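Local coordinates for protein Blo t 1 allergen (Blomia tropicalis, PDB 5JT8) that is a mite allergen of the papain-like cysteine protease family and probably cleaves peptide bonds with a nucleophilic cysteine, at residues 296-301 and 312-317. Residues are numbered along the deposited sequence; the frame is centred on the assembly and turned at random.
Sequences YWIIRN and YGYVER
Backbone bonds zip W297 and I299 to V315 and G313 in two antiparallel hydrogen-bonded pairs. W297 N reaches V315 O at 2.6 Å and its return bond, V315 N to W297 O, is longer at 3.3 Å; I299 N to G313 O and G313 N to I299 O are both 2.9 Å.

I298, Y312, Y314 and R300 share one face of the hairpin, and the ring of Y296 lies beside Y314. Y314 turns its edge to the face of Y296, in an offset edge-to-face pair with centroids 5.3 Å apart and planes at 85°. Y296 CG sits between its own N and carbonyl carbon (chi1 61°), which brings the ring alongside Y314. Branched, aliphatic I298 packs CG1 against the Y314 ring edge, 3.9 Å from CE1.

This beta hairpin belongs to the sheet of the papain-fold protease domain, where strand 281-291 flanks 294-300. On the other face, beta-branched I299 and V315 suit buried strand positions: I299 CD1 touches V315 CG2 and I299 meets F261, while G313 sets no side chain against I299. Helix 237-247 packs against W297.

Arginines serve both ends, their long chains offering methylenes as well as charge. R317 lays CG 3.5 Å over the centroid of the five-membered ring of W297, a CH-pi contact, and CD over the indole's centre; bent at chi3, it hydrogen-bonds through NH1 to Y296 O (3.2 Å), the oxygen in the guanidinium plane but NH1 above the Y296 carbonyl plane. Extended R300 gives NH1 to Y312 OH at 3.1 Å, a bent bond (137°); its stronger partner is T126 O, also through NH1, while NH2 bonds R127 O.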
loop_
_atom_site.group_PDB
_atom_site.type_symbol
_atom_site.label_atom_id
_atom_site.label_comp_id
_atom_site.label_asym_id
_atom_site.label_seq_id
_atom_site.Cartn_x
_atom_site.Cartn_y
_atom_site.Cartn_z
ATOM N N TYR A 296 -11.524 -13.969 0.225
ATOM C CA TYR A 296 -10.498 -13.013 -0.187
ATOM C C TYR A 296 -10.481 -11.745 0.647
ATOM O O TYR A 296 -11.438 -11.422 1.342
ATOM C CB TYR A 296 -10.671 -12.634 -1.665
ATOM C CG TYR A 296 -11.991 -11.965 -1.967
ATOM C CD1 TYR A 296 -12.157 -10.584 -1.816
ATOM C CD2 TYR A 296 -13.083 -12.719 -2.387
ATOM C CE1 TYR A 296 -13.392 -9.969 -2.100
ATOM C CE2 TYR A 296 -14.306 -12.127 -2.655
ATOM C CZ TYR A 296 -14.461 -10.750 -2.516
ATOM O OH TYR A 296 -15.691 -10.177 -2.800
ATOM N N TRP A 297 -9.360 -11.048 0.562
ATOM C CA TRP A 297 -9.189 -9.727 1.134
ATOM C C TRP A 297 -9.436 -8.675 0.057
ATOM O O TRP A 297 -9.135 -8.908 -1.114
ATOM C CB TRP A 297 -7.774 -9.548 1.667
ATOM C CG TRP A 297 -7.394 -10.392 2.822
ATOM C CD1 TRP A 297 -6.465 -11.387 2.841
ATOM C CD2 TRP A 297 -7.898 -10.283 4.152
ATOM N NE1 TRP A 297 -6.376 -11.928 4.104
ATOM C CE2 TRP A 297 -7.249 -11.265 4.926
ATOM C CE3 TRP A 297 -8.850 -9.463 4.761
ATOM C CZ2 TRP A 297 -7.498 -11.423 6.279
ATOM C CZ3 TRP A 297 -9.109 -9.639 6.108
ATOM C CH2 TRP A 297 -8.430 -10.600 6.846
ATOM N N ILE A 298 -9.946 -7.514 0.442
ATOM C CA ILE A 298 -9.983 -6.382 -0.491
ATOM C C ILE A 298 -8.864 -5.394 -0.166
ATOM O O ILE A 298 -8.818 -4.807 0.926
ATOM C CB ILE A 298 -11.324 -5.651 -0.469
ATOM C CG1 ILE A 298 -12.487 -6.652 -0.589
ATOM C CG2 ILE A 298 -11.362 -4.608 -1.582
ATOM C CD1 ILE A 298 -13.867 -6.044 -0.315
ATOM N N ILE A 299 -7.956 -5.226 -1.120
ATOM C CA ILE A 299 -6.762 -4.411 -0.927
ATOM C C ILE A 299 -6.832 -3.100 -1.684
ATOM O O ILE A 299 -7.005 -3.079 -2.905
ATOM C CB ILE A 299 -5.505 -5.188 -1.361
ATOM C CG1 ILE A 299 -5.205 -6.285 -0.336
ATOM C CG2 ILE A 299 -4.297 -4.260 -1.498
ATOM C CD1 ILE A 299 -3.982 -7.111 -0.675
ATOM N N ARG A 300 -6.716 -1.997 -0.956
ATOM C CA ARG A 300 -6.570 -0.694 -1.605
ATOM C C ARG A 300 -5.098 -0.375 -1.815
ATOM O O ARG A 300 -4.337 -0.217 -0.844
ATOM C CB ARG A 300 -7.220 0.412 -0.782
ATOM C CG ARG A 300 -6.885 1.811 -1.270
ATOM C CD ARG A 300 -7.523 2.846 -0.376
ATOM N NE ARG A 300 -7.072 4.200 -0.690
ATOM C CZ ARG A 300 -7.796 5.093 -1.358
ATOM N NH1 ARG A 300 -9.010 4.784 -1.803
ATOM N NH2 ARG A 300 -7.303 6.296 -1.586
ATOM N N ASN A 301 -4.705 -0.274 -3.081
ATOM C CA ASN A 301 -3.308 -0.063 -3.446
ATOM C C ASN A 301 -3.111 1.398 -3.870
ATOM O O ASN A 301 -4.086 2.126 -4.046
ATOM C CB ASN A 301 -2.907 -1.036 -4.561
ATOM C CG ASN A 301 -1.399 -1.231 -4.679
ATOM O OD1 ASN A 301 -0.611 -0.520 -4.063
ATOM N ND2 ASN A 301 -0.998 -2.202 -5.492
ATOM N N TYR A 312 -7.927 -1.504 -6.947
ATOM C CA TYR A 312 -8.188 -2.444 -5.857
ATOM C C TYR A 312 -7.827 -3.865 -6.289
ATOM O O TYR A 312 -7.993 -4.226 -7.449
ATOM C CB TYR A 312 -9.663 -2.366 -5.417
ATOM C CG TYR A 312 -10.007 -1.076 -4.688
ATOM C CD1 TYR A 312 -9.818 -0.962 -3.318
ATOM C CD2 TYR A 312 -10.498 0.029 -5.374
ATOM C CE1 TYR A 312 -10.118 0.207 -2.646
ATOM C CE2 TYR A 312 -10.805 1.205 -4.706
ATOM C CZ TYR A 312 -10.595 1.285 -3.341
ATOM O OH TYR A 312 -10.889 2.440 -2.655
ATOM N N GLY A 313 -7.333 -4.671 -5.355
ATOM C CA GLY A 313 -6.955 -6.032 -5.676
ATOM C C GLY A 313 -7.583 -7.028 -4.732
ATOM O O GLY A 313 -7.991 -6.665 -3.628
ATOM N N TYR A 314 -7.652 -8.286 -5.158
ATOM C CA TYR A 314 -8.253 -9.315 -4.338
ATOM C C TYR A 314 -7.273 -10.456 -4.093
ATOM O O TYR A 314 -6.800 -11.093 -5.035
ATOM C CB TYR A 314 -9.543 -9.818 -4.986
ATOM C CG TYR A 314 -10.530 -8.699 -5.268
ATOM C CD1 TYR A 314 -11.313 -8.167 -4.253
ATOM C CD2 TYR A 314 -10.654 -8.151 -6.545
ATOM C CE1 TYR A 314 -12.206 -7.143 -4.498
ATOM C CE2 TYR A 314 -11.548 -7.126 -6.803
ATOM C CZ TYR A 314 -12.326 -6.630 -5.770
ATOM O OH TYR A 314 -13.216 -5.609 -6.008
ATOM N N VAL A 315 -6.957 -10.698 -2.823
ATOM C CA VAL A 315 -6.060 -11.791 -2.468
ATOM C C VAL A 315 -6.739 -12.769 -1.526
ATOM O O VAL A 315 -7.361 -12.365 -0.551
ATOM C CB VAL A 315 -4.748 -11.286 -1.783
ATOM C CG1 VAL A 315 -3.868 -12.478 -1.356
ATOM C CG2 VAL A 315 -3.981 -10.378 -2.700
ATOM N N GLU A 316 -6.583 -14.056 -1.808
ATOM C CA GLU A 316 -7.161 -15.107 -0.988
ATOM C C GLU A 316 -6.761 -14.994 0.496
ATOM O O GLU A 316 -5.606 -14.721 0.817
ATOM C CB GLU A 316 -6.741 -16.464 -1.553
ATOM C CG GLU A 316 -7.156 -17.663 -0.762
ATOM C CD GLU A 316 -6.655 -18.967 -1.398
ATOM O OE1 GLU A 316 -5.412 -19.158 -1.528
ATOM O OE2 GLU A 316 -7.517 -19.788 -1.776
ATOM N N ARG A 317 -7.733 -15.190 1.382
ATOM C CA ARG A 317 -7.484 -15.239 2.824
ATOM C C ARG A 317 -7.017 -16.629 3.260
ATOM O O ARG A 317 -6.918 -17.549 2.443
ATOM C CB ARG A 317 -8.750 -14.882 3.606
ATOM C CG ARG A 317 -9.401 -13.575 3.219
ATOM C CD ARG A 317 -10.245 -13.002 4.382
ATOM N NE ARG A 317 -11.226 -13.947 4.926
ATOM C CZ ARG A 317 -12.452 -14.103 4.434
ATOM N NH1 ARG A 317 -12.837 -13.393 3.385
ATOM N NH2 ARG A 317 -13.285 -14.978 4.981
#